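Local structure of uncharacterized protein (Pyrococcus horikoshii, 1ZJJ) at residues K120-G125 against N144-I149; Y137-I142 against K175-V180; G84-I89 against Q99-G104; G150-A155 against P165-I170. The protein is uncharacterised but is probably a magnesium-dependent phosphatase of the haloacid dehalogenase (HAD) superfamily, related to 4-nitrophenylphosphatases. All blocks are in the same frame, centred on the assembly; numbering follows the deposited sequence.

Contacts 1 to 4 all belong to the domain built on the parallel sheet 86-89, 121-124, 147-150, 183-184. Contact 3 comes first along the chain and closes before contact 1 opens; its strand 86-89 is the edge neighbour of strand 121-124, and the two contacts have centres about 10 Å apart. Contacts 1 and 2 alternate in sequence, with centres about 8 Å apart, and touch: Ile142 of helix 132-143 packs on Val122 and Phe148 of the strands it connects. Contact 4 follows strand 147-150 and shares helix 167-178 with contact 2, their centres about 15 Å apart. Both touch the second subunit. Contact 4 lies nearest the magnesium site, which Asp7, Asp9 and Asp210 form in the other sheet's domain.

Contact 1. Residues K120-G125 against N144-I149; sequences KHVVVG and NGATFI
The His121 ring has the CB of Lys120 over one face, offset toward the rim, and Thr147 at its edge. Trp103 also meets this ring, with the planes at about 40°. ND1 and Thr147 OG1 are hydrogen-bonded at 2.8 Å, and either could donate. The His121 torsion puts CG anti to the carbonyl carbon (chi1 -52°), and Thr147 OG1 takes the same position (chi1 -46°). The two side chains therefore run side by side. His121 NE2 bonds to Asp82 O, so both ring nitrogens are engaged and the ring rotation is fixed. The Phe148 ring is met obliquely by Val124 CG2, 4.1 Å from its CE1; helices 132-143 and 167-178 also pack on this ring.

The backbones form a parallel ladder. Thr147 N gives to Lys120 O from above the carbonyl plane. Val122 N reaches Thr147 O at 2.7 Å, in the carbonyl plane. Ile149 N points to Val122 O nearly along the C=O axis, and Val124 N does the same to Ile149 O at 2.7 Å. Val122 CG2 rests on Ala146 CB at 3.8 Å. On the face of His121, Val123 CG2 lies 4.1 Å from Ile149 CD1. Gly145 ends the intervening helix in a Schellman motif. Strand 121-124, helix 132-143 and strand 147-150 thus make a beta-alpha-beta crossover with neighbouring parallel strands.

Contact 2. Residues Y137-I142 against K175-V180; sequences YATLAI and KVATNV
Thr139 is the first residue of 137-142 to touch 175-180. Its OG1 is anti to the carbonyl carbon (chi1 -68°) and bonds back to Leu135 O within helix 132-143. The same oxygen lies 3.5 Å from Ala177 CB, a van der Waals contact. This torsion leaves Thr139 CG2 anti to the backbone N. From there the methyl approaches Ala177 O at 3.7 Å. It also meets Thr178 CG2 at 4.1 Å, the two threonine side chains crossing obliquely. The backbones come nearest here, with Thr139 CA 5.6 Å from Thr178 CA. Thr139 packs on Pro165 of the second subunit as well. The contact joins two helices on the same side of the four-stranded parallel sheet, with Phe148 of strand 147-150 touching Ile142, Thr178 and Val180.

Ile142 points toward the other helix and closes the segment. Its CG2 sits 3.7 Å from both CB and CG2 of Thr178, the side chains crossing obliquely. Ile142 CD1 reaches the same Thr178 CG2 at 3.9 Å. Ile142 CG2 also meets Val180 CG2 at 3.9 Å. Thr178 OG1 takes the crowded position between backbone N and carbonyl carbon (chi1 68°). There it bonds to Leu174 O and accepts from Val180 N at 3.0 Å, an ST turn at the helix end. An alanine at Thr178 would lose the CG2 packing on Ile142 and would probably loosen the turn that sets Val180 in place. Positive phi at Asn179 takes the chain out of the helix.

Contact 3. Residues G84-I89 against Q99-G104; sequences GKIFVI and QALGWG
Trp103 lays one face of its indole over the backbone of Gly84, whose N stands 3.3 Å above the ring plane, offset toward the rim. Leu101 CD1 lies over the opposite face, also toward the rim. The indole is thus held between a strand-side glycine and its own helix end. Trp103 CG, anti to the carbonyl carbon (chi1 -69°), turns the indole to Gly84. Trp103 CB approaches Gly84 O closely, at 3.2 Å.

Ile86 extends its CD1 between two partners. This methyl is 3.8 Å from Leu101 CD1, the chains crossing at about a right angle, and 4.0 Å from Trp103 CE3, which it meets obliquely. Met77 and Met98 also pack on Ile86.

One backbone hydrogen bond ties the segments: Ile86 N gives to Gly104 O at 2.9 Å, nearly along the C=O axis. Lys85 CA adds a CH...O contact to the same oxygen at 3.3 Å. Positive phi at Gly102 turns the chain out of helix 92-101. At Gly104 a side chain would jam against the carbonyl O of Trp103. Strand 86-89 and helix 92-101 form a beta-alpha unit at the edge of the parallel sheet; after the helix the chain returns beside the start of the strand, where Gly104 and Val106 bond to Ile86.

Contact 4. Residues G150-A155 against P165-I170; sequences GTNPDA and PGAGSI
Backbone hydrogen bonds join the loop to the helix start. Gly168 N gives to Asp154 O and Gly166 N to Ala155 O, each at 2.8 Å. Both donors stand above the carbonyl planes. Gly168 CA adds a CH...O contact to Pro153 O at 3.3 Å. A CB on either glycine would clash with Asp154 O.

Gly166 is the N-cap residue of helix 167-178. In this HAD fold the loop faces the domain of the six-stranded sheet that holds the magnesium: the Asp154 side chain is about 7 Å from the ion.

Side-chain hydrogen bonds order the loop itself. Thr151 OG1 donates to Asn152 OD1 at 2.6 Å. Asn152 ND2 gives to Asp154 OD2 at 2.9 Å, from above the carboxylate plane; Asn41 ND2 also bonds to that oxygen. A water accepts from Ala167 N and weakly from Asn152 ND2. An alanine at Asn152 would lose the side-chain hydrogen bonds to Thr151 and Asp154 and would probably leave Asp154 less well oriented.

In packing, Asn152 CG takes the crowded position between backbone N and carbonyl carbon (chi1 55°), which brings the amide against Ala167 CB, 3.5 Å from Asn152 OD1. The buried Asn152 O has no partner in the model.

Contact 1. Residues K120-G125 against N144-I149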
loop_
_atom_site.group_PDB
_atom_site.type_symbol
_atom_site.label_atom_id
_atom_site.label_comp_id
_atom_site.label_asym_id
_atom_site.label_seq_id
_atom_site.Cartn_x
_atom_site.Cartn_y
_atom_site.Cartn_z
ATOM N N LYS B 120 15.352 -9.133 -12.662
ATOM C CA LYS B 120 14.552 -10.333 -12.903
ATOM C C LYS B 120 13.668 -10.699 -11.702
ATOM O O LYS B 120 12.641 -11.366 -11.856
ATOM C CB LYS B 120 15.465 -11.520 -13.242
ATOM C CG LYS B 120 16.224 -11.382 -14.557
ATOM C CD LYS B 120 15.264 -11.325 -15.738
ATOM C CE LYS B 120 16.000 -11.130 -17.061
ATOM N NZ LYS B 120 16.780 -12.334 -17.472
ATOM N N HIS B 121 14.073 -10.260 -10.513
ATOM C CA HIS B 121 13.326 -10.549 -9.291
ATOM C C HIS B 121 13.263 -9.333 -8.370
ATOM O O HIS B 121 14.276 -8.670 -8.134
ATOM C CB HIS B 121 13.991 -11.702 -8.522
ATOM C CG HIS B 121 14.246 -12.924 -9.348
ATOM N ND1 HIS B 121 13.233 -13.714 -9.849
ATOM C CD2 HIS B 121 15.405 -13.495 -9.764
ATOM C CE1 HIS B 121 13.753 -14.716 -10.534
ATOM N NE2 HIS B 121 15.071 -14.605 -10.498
ATOM N N VAL B 122 12.072 -9.040 -7.856
ATOM C CA VAL B 122 11.895 -7.939 -6.920
ATOM C C VAL B 122 11.488 -8.559 -5.585
ATOM O O VAL B 122 10.487 -9.270 -5.503
ATOM C CB VAL B 122 10.803 -6.958 -7.378
ATOM C CG1 VAL B 122 10.606 -5.883 -6.318
ATOM C CG2 VAL B 122 11.197 -6.323 -8.705
ATOM N N VAL B 123 12.286 -8.317 -4.550
ATOM C CA VAL B 123 12.025 -8.867 -3.222
ATOM C C VAL B 123 11.664 -7.728 -2.269
ATOM O O VAL B 123 12.428 -6.772 -2.099
ATOM C CB VAL B 123 13.256 -9.640 -2.698
ATOM C CG1 VAL B 123 12.986 -10.173 -1.299
ATOM C CG2 VAL B 123 13.578 -10.804 -3.632
ATOM N N VAL B 124 10.495 -7.840 -1.645
ATOM C CA VAL B 124 9.999 -6.801 -0.755
ATOM C C VAL B 124 9.774 -7.284 0.665
ATOM O O VAL B 124 9.004 -8.211 0.897
ATOM C CB VAL B 124 8.659 -6.241 -1.284
ATOM C CG1 VAL B 124 8.215 -5.031 -0.462
ATOM C CG2 VAL B 124 8.792 -5.882 -2.757
ATOM N N GLY B 125 10.456 -6.642 1.608
ATOM C CA GLY B 125 10.303 -6.966 3.012
ATOM C C GLY B 125 10.059 -5.650 3.725
ATOM O O GLY B 125 9.848 -4.621 3.075
ATOM N N ASN B 144 7.767 -4.989 -15.795
ATOM C CA ASN B 144 8.612 -5.411 -16.903
ATOM C C ASN B 144 8.818 -6.929 -16.900
ATOM O O ASN B 144 9.602 -7.471 -17.688
ATOM C CB ASN B 144 9.960 -4.704 -16.831
ATOM C CG ASN B 144 10.788 -4.907 -18.083
ATOM O OD1 ASN B 144 10.297 -4.730 -19.198
ATOM N ND2 ASN B 144 12.055 -5.258 -17.906
ATOM N N GLY B 145 8.112 -7.607 -15.998
ATOM C CA GLY B 145 8.211 -9.053 -15.914
ATOM C C GLY B 145 8.990 -9.609 -14.734
ATOM O O GLY B 145 9.117 -10.822 -14.604
ATOM N N ALA B 146 9.521 -8.744 -13.877
ATOM C CA ALA B 146 10.281 -9.217 -12.725
ATOM C C ALA B 146 9.372 -9.917 -11.733
ATOM O O ALA B 146 8.223 -9.516 -11.553
ATOM C CB ALA B 146 10.974 -8.053 -12.042
ATOM N N THR B 147 9.887 -10.956 -11.086
ATOM C CA THR B 147 9.109 -11.683 -10.088
ATOM C C THR B 147 8.786 -10.719 -8.939
ATOM O O THR B 147 9.606 -9.880 -8.577
ATOM C CB THR B 147 9.903 -12.880 -9.517
ATOM O OG1 THR B 147 10.516 -13.610 -10.590
ATOM C CG2 THR B 147 8.973 -13.814 -8.754
ATOM N N PHE B 148 7.585 -10.837 -8.386
ATOM C CA PHE B 148 7.147 -9.994 -7.279
ATOM C C PHE B 148 7.104 -10.929 -6.068
ATOM O O PHE B 148 6.212 -11.771 -5.959
ATOM C CB PHE B 148 5.758 -9.422 -7.605
ATOM C CG PHE B 148 5.160 -8.539 -6.529
ATOM C CD1 PHE B 148 5.890 -8.148 -5.409
ATOM C CD2 PHE B 148 3.846 -8.087 -6.661
ATOM C CE1 PHE B 148 5.312 -7.317 -4.430
ATOM C CE2 PHE B 148 3.262 -7.259 -5.693
ATOM C CZ PHE B 148 3.991 -6.873 -4.580
ATOM N N ILE B 149 8.094 -10.794 -5.190
ATOM C CA ILE B 149 8.213 -11.629 -3.988
ATOM C C ILE B 149 8.126 -10.815 -2.695
ATOM O O ILE B 149 8.857 -9.837 -2.516
ATOM C CB ILE B 149 9.567 -12.376 -3.971
ATOM C CG1 ILE B 149 9.723 -13.197 -5.248
ATOM C CG2 ILE B 149 9.659 -13.277 -2.736
ATOM C CD1 ILE B 149 11.167 -13.555 -5.565
#

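Contact 2. Residues Y137-I142 against K175-V180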
loop_
_atom_site.group_PDB
_atom_site.type_symbol
_atom_site.label_atom_id
_atom_site.label_comp_id
_atom_site.label_asym_id
_atom_site.label_seq_id
_atom_site.Cartn_x
_atom_site.Cartn_y
_atom_site.Cartn_z
ATOM N N TYR B 137 10.782 2.131 -8.867
ATOM C CA TYR B 137 11.596 1.152 -9.582
ATOM C C TYR B 137 11.093 -0.273 -9.402
ATOM O O TYR B 137 11.155 -1.078 -10.332
ATOM C CB TYR B 137 13.062 1.273 -9.160
ATOM C CG TYR B 137 13.692 2.523 -9.718
ATOM C CD1 TYR B 137 13.704 2.751 -11.091
ATOM C CD2 TYR B 137 14.205 3.511 -8.880
ATOM C CE1 TYR B 137 14.202 3.938 -11.622
ATOM C CE2 TYR B 137 14.711 4.710 -9.400
ATOM C CZ TYR B 137 14.703 4.911 -10.773
ATOM O OH TYR B 137 15.186 6.082 -11.313
ATOM N N ALA B 138 10.574 -0.587 -8.219
ATOM C CA ALA B 138 10.054 -1.927 -7.979
ATOM C C ALA B 138 8.855 -2.161 -8.897
ATOM O O ALA B 138 8.695 -3.237 -9.470
ATOM C CB ALA B 138 9.641 -2.081 -6.517
ATOM N N THR B 139 8.008 -1.146 -9.025
ATOM C CA THR B 139 6.830 -1.227 -9.872
ATOM C C THR B 139 7.231 -1.363 -11.341
ATOM O O THR B 139 6.692 -2.200 -12.069
ATOM C CB THR B 139 5.940 0.028 -9.689
ATOM O OG1 THR B 139 5.379 0.019 -8.371
ATOM C CG2 THR B 139 4.818 0.061 -10.709
ATOM N N LEU B 140 8.174 -0.533 -11.774
ATOM C CA LEU B 140 8.635 -0.580 -13.158
ATOM C C LEU B 140 9.209 -1.957 -13.468
ATOM O O LEU B 140 8.911 -2.538 -14.508
ATOM C CB LEU B 140 9.695 0.501 -13.407
ATOM C CG LEU B 140 9.177 1.945 -13.453
ATOM C CD1 LEU B 140 10.332 2.923 -13.523
ATOM C CD2 LEU B 140 8.264 2.112 -14.656
ATOM N N ALA B 141 10.011 -2.485 -12.551
ATOM C CA ALA B 141 10.626 -3.798 -12.742
ATOM C C ALA B 141 9.589 -4.923 -12.779
ATOM O O ALA B 141 9.592 -5.747 -13.688
ATOM C CB ALA B 141 11.643 -4.052 -11.642
ATOM N N ILE B 142 8.693 -4.955 -11.794
ATOM C CA ILE B 142 7.657 -5.988 -11.755
ATOM C C ILE B 142 6.781 -5.916 -13.013
ATOM O O ILE B 142 6.371 -6.951 -13.550
ATOM C CB ILE B 142 6.766 -5.841 -10.508
ATOM C CG1 ILE B 142 7.583 -6.161 -9.253
ATOM C CG2 ILE B 142 5.544 -6.753 -10.630
ATOM C CD1 ILE B 142 6.864 -5.823 -7.952
ATOM N N LYS B 175 1.229 -4.223 -4.969
ATOM C CA LYS B 175 0.216 -5.063 -5.603
ATOM C C LYS B 175 -0.726 -4.158 -6.403
ATOM O O LYS B 175 -1.115 -4.479 -7.528
ATOM C CB LYS B 175 -0.580 -5.830 -4.544
ATOM C CG LYS B 175 -1.670 -6.737 -5.109
ATOM C CD LYS B 175 -2.267 -7.629 -4.020
ATOM C CE LYS B 175 -2.949 -6.803 -2.936
ATOM N NZ LYS B 175 -3.375 -7.603 -1.750
ATOM N N VAL B 176 -1.087 -3.023 -5.810
ATOM C CA VAL B 176 -1.970 -2.062 -6.467
ATOM C C VAL B 176 -1.284 -1.363 -7.638
ATOM O O VAL B 176 -1.887 -1.174 -8.692
ATOM C CB VAL B 176 -2.472 -1.000 -5.465
ATOM C CG1 VAL B 176 -3.122 0.170 -6.201
ATOM C CG2 VAL B 176 -3.471 -1.637 -4.526
ATOM N N ALA B 177 -0.020 -0.997 -7.455
ATOM C CA ALA B 177 0.725 -0.309 -8.504
ATOM C C ALA B 177 1.109 -1.211 -9.675
ATOM O O ALA B 177 1.249 -0.738 -10.798
ATOM C CB ALA B 177 1.971 0.331 -7.915
ATOM N N THR B 178 1.269 -2.506 -9.420
ATOM C CA THR B 178 1.669 -3.438 -10.478
ATOM C C THR B 178 0.531 -4.280 -11.023
ATOM O O THR B 178 0.601 -4.780 -12.147
ATOM C CB THR B 178 2.742 -4.423 -9.985
ATOM O OG1 THR B 178 2.165 -5.307 -9.010
ATOM C CG2 THR B 178 3.910 -3.680 -9.371
ATOM N N ASN B 179 -0.510 -4.449 -10.217
ATOM C CA ASN B 179 -1.649 -5.262 -10.603
ATOM C C ASN B 179 -1.189 -6.717 -10.720
ATOM O O ASN B 179 -1.791 -7.524 -11.420
ATOM C CB ASN B 179 -2.225 -4.759 -11.929
ATOM C CG ASN B 179 -3.611 -5.281 -12.189
ATOM O OD1 ASN B 179 -4.601 -4.622 -11.887
ATOM N ND2 ASN B 179 -3.694 -6.475 -12.768
ATOM N N VAL B 180 -0.106 -7.034 -10.022
ATOM C CA VAL B 180 0.452 -8.379 -10.007
ATOM C C VAL B 180 0.295 -8.984 -8.608
ATOM O O VAL B 180 0.511 -8.310 -7.603
ATOM C CB VAL B 180 1.950 -8.359 -10.381
ATOM C CG1 VAL B 180 2.584 -9.713 -10.089
ATOM C CG2 VAL B 180 2.104 -8.005 -11.850
#

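Contact 3. Residues G84-I89 against Q99-G104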
loop_
_atom_site.group_PDB
_atom_site.type_symbol
_atom_site.label_atom_id
_atom_site.label_comp_id
_atom_site.label_asym_id
_atom_site.label_seq_id
_atom_site.Cartn_x
_atom_site.Cartn_y
_atom_site.Cartn_z
ATOM N N GLY B 84 18.782 -14.605 -11.437
ATOM C CA GLY B 84 18.673 -13.363 -12.177
ATOM C C GLY B 84 18.924 -12.224 -11.210
ATOM O O GLY B 84 18.911 -12.429 -9.989
ATOM N N LYS B 85 19.155 -11.020 -11.730
ATOM C CA LYS B 85 19.415 -9.883 -10.853
ATOM C C LYS B 85 18.215 -9.524 -9.989
ATOM O O LYS B 85 17.071 -9.607 -10.416
ATOM C CB LYS B 85 19.886 -8.686 -11.668
ATOM C CG LYS B 85 21.250 -8.914 -12.257
ATOM C CD LYS B 85 21.459 -7.992 -13.423
ATOM C CE LYS B 85 22.599 -7.026 -13.180
ATOM N NZ LYS B 85 22.838 -6.186 -14.378
ATOM N N ILE B 86 18.515 -9.128 -8.760
ATOM C CA ILE B 86 17.517 -8.790 -7.753
ATOM C C ILE B 86 17.505 -7.321 -7.344
ATOM O O ILE B 86 18.563 -6.687 -7.186
ATOM C CB ILE B 86 17.771 -9.618 -6.450
ATOM C CG1 ILE B 86 17.923 -11.099 -6.806
ATOM C CG2 ILE B 86 16.619 -9.394 -5.435
ATOM C CD1 ILE B 86 18.529 -11.962 -5.693
ATOM N N PHE B 87 16.302 -6.789 -7.160
ATOM C CA PHE B 87 16.146 -5.430 -6.666
ATOM C C PHE B 87 15.498 -5.652 -5.302
ATOM O O PHE B 87 14.478 -6.329 -5.200
ATOM C CB PHE B 87 15.216 -4.603 -7.543
ATOM C CG PHE B 87 15.020 -3.203 -7.041
ATOM C CD1 PHE B 87 16.078 -2.296 -7.045
ATOM C CD2 PHE B 87 13.794 -2.799 -6.522
ATOM C CE1 PHE B 87 15.919 -1.002 -6.540
ATOM C CE2 PHE B 87 13.619 -1.512 -6.013
ATOM C CZ PHE B 87 14.685 -0.609 -6.021
ATOM N N VAL B 88 16.088 -5.092 -4.256
ATOM C CA VAL B 88 15.558 -5.295 -2.919
ATOM C C VAL B 88 15.017 -4.070 -2.204
ATOM O O VAL B 88 15.599 -2.986 -2.258
ATOM C CB VAL B 88 16.631 -5.906 -1.997
ATOM C CG1 VAL B 88 16.067 -6.102 -0.593
ATOM C CG2 VAL B 88 17.126 -7.218 -2.577
ATOM N N ILE B 89 13.891 -4.266 -1.528
ATOM C CA ILE B 89 13.275 -3.235 -0.708
ATOM C C ILE B 89 13.237 -3.903 0.657
ATOM O O ILE B 89 12.503 -4.875 0.859
ATOM C CB ILE B 89 11.843 -2.885 -1.160
ATOM C CG1 ILE B 89 11.903 -1.969 -2.393
ATOM C CG2 ILE B 89 11.082 -2.208 -0.007
ATOM C CD1 ILE B 89 10.548 -1.685 -3.030
ATOM N N GLN B 99 22.293 -11.174 -1.060
ATOM C CA GLN B 99 23.687 -11.133 -1.484
ATOM C C GLN B 99 24.236 -12.558 -1.468
ATOM O O GLN B 99 24.998 -12.948 -2.354
ATOM C CB GLN B 99 24.511 -10.240 -0.549
ATOM C CG GLN B 99 24.073 -8.786 -0.564
ATOM C CD GLN B 99 24.898 -7.899 0.351
ATOM O OE1 GLN B 99 25.201 -8.265 1.484
ATOM N NE2 GLN B 99 25.247 -6.714 -0.134
ATOM N N ALA B 100 23.825 -13.333 -0.466
ATOM C CA ALA B 100 24.261 -14.715 -0.327
ATOM C C ALA B 100 23.870 -15.574 -1.531
ATOM O O ALA B 100 24.549 -16.552 -1.844
ATOM C CB ALA B 100 23.686 -15.311 0.946
ATOM N N LEU B 101 22.768 -15.226 -2.192
ATOM C CA LEU B 101 22.338 -15.977 -3.367
ATOM C C LEU B 101 23.402 -15.837 -4.448
ATOM O O LEU B 101 23.619 -16.744 -5.257
ATOM C CB LEU B 101 21.002 -15.441 -3.895
ATOM C CG LEU B 101 19.718 -16.063 -3.350
ATOM C CD1 LEU B 101 18.506 -15.312 -3.890
ATOM C CD2 LEU B 101 19.659 -17.527 -3.746
ATOM N N GLY B 102 24.067 -14.688 -4.453
ATOM C CA GLY B 102 25.108 -14.443 -5.432
ATOM C C GLY B 102 24.571 -14.171 -6.822
ATOM O O GLY B 102 25.320 -14.205 -7.791
ATOM N N TRP B 103 23.278 -13.884 -6.927
ATOM C CA TRP B 103 22.663 -13.615 -8.222
ATOM C C TRP B 103 22.944 -12.207 -8.728
ATOM O O TRP B 103 22.771 -11.915 -9.915
ATOM C CB TRP B 103 21.146 -13.837 -8.138
ATOM C CG TRP B 103 20.746 -15.279 -7.956
ATOM C CD1 TRP B 103 21.577 -16.354 -7.796
ATOM C CD2 TRP B 103 19.408 -15.797 -7.903
ATOM N NE1 TRP B 103 20.839 -17.506 -7.645
ATOM C CE2 TRP B 103 19.507 -17.193 -7.704
ATOM C CE3 TRP B 103 18.135 -15.214 -7.999
ATOM C CZ2 TRP B 103 18.380 -18.016 -7.605
ATOM C CZ3 TRP B 103 17.015 -16.032 -7.900
ATOM C CH2 TRP B 103 17.148 -17.421 -7.704
ATOM N N GLY B 104 23.386 -11.335 -7.828
ATOM C CA GLY B 104 23.665 -9.966 -8.211
ATOM C C GLY B 104 22.506 -9.050 -7.868
ATOM O O GLY B 104 21.360 -9.297 -8.261
#

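Contact 4. Residues G150-A155 against P165-I170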
loop_
_atom_site.group_PDB
_atom_site.type_symbol
_atom_site.label_atom_id
_atom_site.label_comp_id
_atom_site.label_asym_id
_atom_site.label_seq_id
_atom_site.Cartn_x
_atom_site.Cartn_y
_atom_site.Cartn_z
ATOM N N GLY B 150 7.239 -11.228 -1.796
ATOM C CA GLY B 150 7.089 -10.539 -0.526
ATOM C C GLY B 150 7.570 -11.441 0.597
ATOM O O GLY B 150 7.208 -12.609 0.634
ATOM N N THR B 151 8.382 -10.919 1.513
ATOM C CA THR B 151 8.883 -11.760 2.595
ATOM C C THR B 151 7.797 -12.261 3.540
ATOM O O THR B 151 7.828 -13.413 3.957
ATOM C CB THR B 151 9.976 -11.045 3.438
ATOM O OG1 THR B 151 9.435 -9.862 4.037
ATOM C CG2 THR B 151 11.169 -10.681 2.563
ATOM N N ASN B 152 6.841 -11.403 3.873
ATOM C CA ASN B 152 5.769 -11.787 4.785
ATOM C C ASN B 152 4.556 -10.885 4.606
ATOM O O ASN B 152 4.675 -9.755 4.138
ATOM C CB ASN B 152 6.266 -11.741 6.230
ATOM C CG ASN B 152 6.847 -10.404 6.600
ATOM O OD1 ASN B 152 7.866 -9.990 6.055
ATOM N ND2 ASN B 152 6.200 -9.716 7.530
ATOM N N PRO B 153 3.367 -11.377 4.986
ATOM C CA PRO B 153 2.094 -10.660 4.874
ATOM C C PRO B 153 1.695 -9.694 5.987
ATOM O O PRO B 153 0.781 -8.904 5.797
ATOM C CB PRO B 153 1.094 -11.799 4.744
ATOM C CG PRO B 153 1.656 -12.793 5.721
ATOM C CD PRO B 153 3.139 -12.775 5.400
ATOM N N ASP B 154 2.371 -9.751 7.130
ATOM C CA ASP B 154 2.018 -8.896 8.262
ATOM C C ASP B 154 1.675 -7.453 7.913
ATOM O O ASP B 154 2.511 -6.690 7.433
ATOM C CB ASP B 154 3.138 -8.912 9.297
ATOM C CG ASP B 154 3.491 -10.316 9.751
ATOM O OD1 ASP B 154 3.173 -10.677 10.905
ATOM O OD2 ASP B 154 4.084 -11.058 8.947
ATOM N N ALA B 155 0.425 -7.088 8.173
ATOM C CA ALA B 155 -0.045 -5.740 7.910
ATOM C C ALA B 155 0.678 -4.743 8.808
ATOM O O ALA B 155 0.903 -3.601 8.411
ATOM C CB ALA B 155 -1.543 -5.658 8.170
ATOM N N PRO B 165 3.493 0.306 10.315
ATOM C CA PRO B 165 3.196 -0.399 9.063
ATOM C C PRO B 165 4.147 -1.570 8.893
ATOM O O PRO B 165 5.350 -1.438 9.132
ATOM C CB PRO B 165 3.435 0.667 7.993
ATOM C CG PRO B 165 3.141 1.930 8.688
ATOM C CD PRO B 165 3.755 1.734 10.053
ATOM N N GLY B 166 3.609 -2.712 8.474
ATOM C CA GLY B 166 4.434 -3.889 8.274
ATOM C C GLY B 166 4.740 -4.162 6.809
ATOM O O GLY B 166 4.343 -3.403 5.927
ATOM N N ALA B 167 5.443 -5.257 6.545
ATOM C CA ALA B 167 5.803 -5.602 5.177
ATOM C C ALA B 167 4.558 -5.715 4.297
ATOM O O ALA B 167 4.564 -5.287 3.144
ATOM C CB ALA B 167 6.587 -6.913 5.157
ATOM N N GLY B 168 3.490 -6.277 4.856
ATOM C CA GLY B 168 2.258 -6.445 4.105
ATOM C C GLY B 168 1.709 -5.129 3.586
ATOM O O GLY B 168 1.056 -5.076 2.542
ATOM N N SER B 169 1.985 -4.067 4.333
ATOM C CA SER B 169 1.549 -2.717 3.999
ATOM C C SER B 169 2.269 -2.261 2.738
ATOM O O SER B 169 1.665 -1.687 1.833
ATOM C CB SER B 169 1.892 -1.764 5.159
ATOM O OG SER B 169 1.766 -0.408 4.777
ATOM N N ILE B 170 3.571 -2.522 2.695
ATOM C CA ILE B 170 4.389 -2.134 1.552
ATOM C C ILE B 170 4.046 -3.004 0.350
ATOM O O ILE B 170 3.895 -2.513 -0.773
ATOM C CB ILE B 170 5.887 -2.267 1.896
ATOM C CG1 ILE B 170 6.190 -1.412 3.125
ATOM C CG2 ILE B 170 6.747 -1.831 0.708
ATOM C CD1 ILE B 170 7.614 -1.511 3.639
HETATM O O HOH W 1 6.812 -6.825 9.044
#